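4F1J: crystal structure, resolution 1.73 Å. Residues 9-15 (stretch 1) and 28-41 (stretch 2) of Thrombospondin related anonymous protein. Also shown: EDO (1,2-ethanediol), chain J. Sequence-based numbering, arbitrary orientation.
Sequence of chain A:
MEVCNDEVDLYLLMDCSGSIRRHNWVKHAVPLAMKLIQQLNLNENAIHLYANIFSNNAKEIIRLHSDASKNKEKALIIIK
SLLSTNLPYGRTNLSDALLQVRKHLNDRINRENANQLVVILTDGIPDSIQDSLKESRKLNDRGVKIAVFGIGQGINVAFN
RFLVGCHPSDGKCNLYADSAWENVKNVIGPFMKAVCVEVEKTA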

# COMPACT_ATOMS: atom_id res chain seq x y z
N ASP A 9 -2.21 12.04 -2.12
CA ASP A 9 -1.24 11.28 -2.91
C ASP A 9 -1.14 9.95 -2.18
O ASP A 9 -0.76 9.90 -1.00
CB ASP A 9 0.12 11.99 -3.01
CG ASP A 9 0.07 13.28 -3.80
OD1 ASP A 9 -0.79 13.39 -4.72
OD2 ASP A 9 0.94 14.16 -3.56
N LEU A 10 -1.54 8.87 -2.86
CA LEU A 10 -1.66 7.56 -2.21
C LEU A 10 -0.65 6.62 -2.84
O LEU A 10 -0.67 6.39 -4.05
CB LEU A 10 -3.09 7.01 -2.34
CG LEU A 10 -3.48 5.80 -1.49
CD1 LEU A 10 -5.00 5.64 -1.40
CD2 LEU A 10 -2.83 4.50 -2.07
N TYR A 11 0.28 6.15 -2.02
CA TYR A 11 1.39 5.32 -2.42
C TYR A 11 1.09 3.88 -2.03
O TYR A 11 1.26 3.45 -0.86
CB TYR A 11 2.72 5.76 -1.79
CG TYR A 11 3.07 7.20 -1.99
CD1 TYR A 11 2.54 8.19 -1.17
CD2 TYR A 11 3.88 7.60 -3.01
CE1 TYR A 11 2.84 9.54 -1.38
CE2 TYR A 11 4.20 8.92 -3.22
CZ TYR A 11 3.68 9.89 -2.39
OH TYR A 11 3.99 11.23 -2.65
N LEU A 12 0.64 3.13 -3.03
CA LEU A 12 0.35 1.71 -2.87
C LEU A 12 1.65 0.88 -3.01
O LEU A 12 2.30 0.89 -4.07
CB LEU A 12 -0.70 1.27 -3.91
CG LEU A 12 -1.05 -0.22 -3.90
CD1 LEU A 12 -1.64 -0.67 -2.57
CD2 LEU A 12 -2.01 -0.51 -5.11
N LEU A 13 2.03 0.16 -1.94
CA LEU A 13 3.25 -0.64 -1.94
C LEU A 13 2.80 -2.08 -1.81
O LEU A 13 2.29 -2.49 -0.76
CB LEU A 13 4.20 -0.28 -0.76
CG LEU A 13 4.46 1.19 -0.47
CD1 LEU A 13 5.60 1.37 0.52
CD2 LEU A 13 4.67 2.07 -1.67
N MET A 14 2.99 -2.85 -2.88
CA MET A 14 2.41 -4.19 -2.98
C MET A 14 3.50 -5.26 -2.90
O MET A 14 4.31 -5.39 -3.81
CB MET A 14 1.62 -4.29 -4.28
CG MET A 14 0.95 -5.61 -4.48
SD MET A 14 -0.02 -5.57 -6.00
CE MET A 14 -0.94 -7.12 -5.88
N ASP A 15 3.53 -5.97 -1.78
CA ASP A 15 4.44 -7.08 -1.53
C ASP A 15 4.22 -8.12 -2.64
O ASP A 15 3.08 -8.52 -2.89
CB ASP A 15 4.09 -7.61 -0.15
CG ASP A 15 4.87 -8.85 0.29
OD1 ASP A 15 5.31 -9.68 -0.53
OD2 ASP A 15 4.93 -8.99 1.53
N HIS A 28 -6.07 -13.78 -5.86
CA HIS A 28 -6.37 -12.91 -4.73
C HIS A 28 -5.59 -11.59 -4.68
O HIS A 28 -6.23 -10.53 -4.52
CB HIS A 28 -6.19 -13.63 -3.41
CG HIS A 28 -7.02 -14.88 -3.30
ND1 HIS A 28 -8.40 -14.86 -3.32
CD2 HIS A 28 -6.66 -16.17 -3.16
CE1 HIS A 28 -8.85 -16.10 -3.20
NE2 HIS A 28 -7.82 -16.92 -3.11
N ALA A 29 -4.26 -11.64 -4.77
CA ALA A 29 -3.42 -10.41 -4.64
C ALA A 29 -3.73 -9.38 -5.72
O ALA A 29 -4.00 -8.21 -5.41
CB ALA A 29 -1.89 -10.73 -4.65
N VAL A 30 -3.71 -9.81 -6.98
CA VAL A 30 -4.00 -8.89 -8.08
C VAL A 30 -5.45 -8.36 -8.00
O VAL A 30 -5.66 -7.15 -8.06
CB VAL A 30 -3.59 -9.47 -9.47
CG1 VAL A 30 -4.19 -8.68 -10.61
CG2 VAL A 30 -2.03 -9.49 -9.58
N PRO A 31 -6.45 -9.25 -7.87
CA PRO A 31 -7.82 -8.78 -7.64
C PRO A 31 -8.01 -7.88 -6.42
O PRO A 31 -8.88 -6.99 -6.44
CB PRO A 31 -8.62 -10.07 -7.49
CG PRO A 31 -7.86 -11.07 -8.30
CD PRO A 31 -6.40 -10.72 -8.08
N LEU A 32 -7.22 -8.08 -5.37
CA LEU A 32 -7.30 -7.24 -4.17
C LEU A 32 -6.83 -5.81 -4.48
O LEU A 32 -7.48 -4.84 -4.07
CB LEU A 32 -6.45 -7.80 -3.06
CG LEU A 32 -6.24 -6.95 -1.82
CD1 LEU A 32 -7.56 -6.66 -1.14
CD2 LEU A 32 -5.26 -7.68 -0.86
N ALA A 33 -5.68 -5.70 -5.16
CA ALA A 33 -5.15 -4.39 -5.58
C ALA A 33 -6.17 -3.70 -6.49
O ALA A 33 -6.39 -2.49 -6.40
CB ALA A 33 -3.82 -4.56 -6.30
N MET A 34 -6.80 -4.46 -7.38
CA MET A 34 -7.86 -3.91 -8.23
C MET A 34 -9.05 -3.33 -7.45
O MET A 34 -9.49 -2.19 -7.72
CB MET A 34 -8.29 -4.95 -9.28
CG MET A 34 -7.19 -5.17 -10.28
SD MET A 34 -7.58 -6.42 -11.52
CE MET A 34 -8.60 -5.45 -12.62
N LYS A 35 -9.58 -4.11 -6.50
CA LYS A 35 -10.67 -3.67 -5.66
C LYS A 35 -10.26 -2.48 -4.78
O LYS A 35 -11.05 -1.60 -4.53
CB LYS A 35 -11.20 -4.83 -4.80
CG LYS A 35 -12.50 -4.50 -4.07
CD LYS A 35 -13.29 -5.70 -3.69
CE LYS A 35 -14.58 -5.29 -2.95
NZ LYS A 35 -15.44 -6.46 -2.58
N LEU A 36 -9.02 -2.44 -4.33
CA LEU A 36 -8.55 -1.31 -3.53
C LEU A 36 -8.65 -0.04 -4.35
O LEU A 36 -9.22 0.98 -3.89
CB LEU A 36 -7.10 -1.57 -3.09
CG LEU A 36 -6.38 -0.49 -2.27
CD1 LEU A 36 -5.21 -1.18 -1.57
CD2 LEU A 36 -5.86 0.76 -3.04
N ILE A 37 -8.15 -0.11 -5.58
CA ILE A 37 -8.19 1.02 -6.51
C ILE A 37 -9.62 1.44 -6.81
O ILE A 37 -9.91 2.63 -6.92
CB ILE A 37 -7.38 0.72 -7.77
CG1 ILE A 37 -5.89 0.74 -7.39
CG2 ILE A 37 -7.72 1.69 -8.94
CD1 ILE A 37 -4.95 0.11 -8.39
N GLN A 38 -10.53 0.47 -6.85
CA GLN A 38 -11.95 0.82 -7.00
C GLN A 38 -12.55 1.63 -5.83
O GLN A 38 -13.61 2.22 -5.99
CB GLN A 38 -12.78 -0.43 -7.23
CG GLN A 38 -12.51 -1.03 -8.57
CD GLN A 38 -13.24 -2.31 -8.78
OE1 GLN A 38 -13.35 -3.14 -7.88
NE2 GLN A 38 -13.76 -2.50 -10.00
N GLN A 39 -11.87 1.66 -4.68
CA GLN A 39 -12.31 2.44 -3.54
C GLN A 39 -11.88 3.90 -3.63
O GLN A 39 -12.21 4.65 -2.75
CB GLN A 39 -11.75 1.88 -2.23
CG GLN A 39 -12.00 0.37 -2.00
CD GLN A 39 -13.44 -0.03 -2.24
OE1 GLN A 39 -14.36 0.52 -1.61
NE2 GLN A 39 -13.66 -0.99 -3.13
N LEU A 40 -11.12 4.25 -4.65
CA LEU A 40 -10.49 5.58 -4.75
C LEU A 40 -11.13 6.42 -5.83
O LEU A 40 -11.27 5.95 -6.97
CB LEU A 40 -9.02 5.44 -5.11
CG LEU A 40 -8.19 4.43 -4.30
CD1 LEU A 40 -6.78 4.36 -4.87
CD2 LEU A 40 -8.18 4.81 -2.85
N ASN A 41 -11.41 7.68 -5.51
CA ASN A 41 -11.73 8.65 -6.54
C ASN A 41 -10.47 9.21 -7.17
O ASN A 41 -9.97 10.26 -6.75
CB ASN A 41 -12.63 9.77 -6.01
CG ASN A 41 -12.99 10.74 -7.10
OD1 ASN A 41 -12.90 10.39 -8.28
ND2 ASN A 41 -13.32 11.98 -6.73
C1 EDO J . 0.46 -9.46 -0.18
O1 EDO J . 1.84 -9.84 -0.22
C2 EDO J . -0.08 -9.27 -1.59
O2 EDO J . 0.56 -8.21 -2.28

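A buried strand packs against a nearly antiparallel helix mainly through apolar side chains, one of which also touches the helix backbone, with no hydrogen bond crossing between the two stretches. The axes of strand 9-15 and helix 28-38 come within 10.5 Å of each other, and their N-to-C directions differ by 169°, so the strand's C-terminal end lies beside the earlier turns of the helix and its N-terminal end beside the loop that follows. The contact is modest, burying 331 Å² summed over both sides.

Strand alternation selects the residues that take part. Leu10, Leu12 and Met14 direct their CA-to-CB bonds toward the helix, whereas Asp9, Tyr11, Leu13 and Asp15 have side chains out of its reach. On the other side, Ala29, Ala33 and Leu36 point toward the strand at helical spacings of four and three residues, and Leu40 extends the series beyond the helix.

Met14 has the largest covered area, 70 Å². Its chi angles are all t, and this extended chain carries the methyl group to the backbone of the helix: CE of Met14 lies 3.3 Å from O of Ala29, a close van der Waals approach to an oxygen that already accepts the helical hydrogen bond from N of Ala33 (3.0 Å). The same CE is 3.9 Å from CB of Ala29 and 3.9 Å from CB of Ala33. The short alanine side chains accompany a close backbone approach, with CA of Met14 8.0 Å from CA of Ala33.

Farther along, leucine meets leucine. CD1 of Leu12 touches CD1 of Leu36 at 3.7 Å, while CD2 of Leu12 reaches CD1 of Ile37 at 4.4 Å. Ile37 starts sideways, but the end of its side chain comes nearer the strand. At the far end, CD1 of Leu10 meets CD2 of Leu40 at 3.6 Å across a wider backbone gap, the two CA atoms being 9.4 Å apart.

The turn leading to Leu40 is held by local bonds: N of Gln39 donates to O of Leu36 (2.8 Å), N of Leu40 to O of Ile37 (3.0 Å), and the side-chain NE2 of Gln39 to O of Lys35 (3.0 Å).

A 1,2-ethanediol, probably from the crystallisation liquor, sits near the Met14 end. Both its hydroxyls donate to O of Asp15, O2 at 2.6 Å and O1 at 3.2 Å, and its C2 lies 3.8 Å from CB of Ala29.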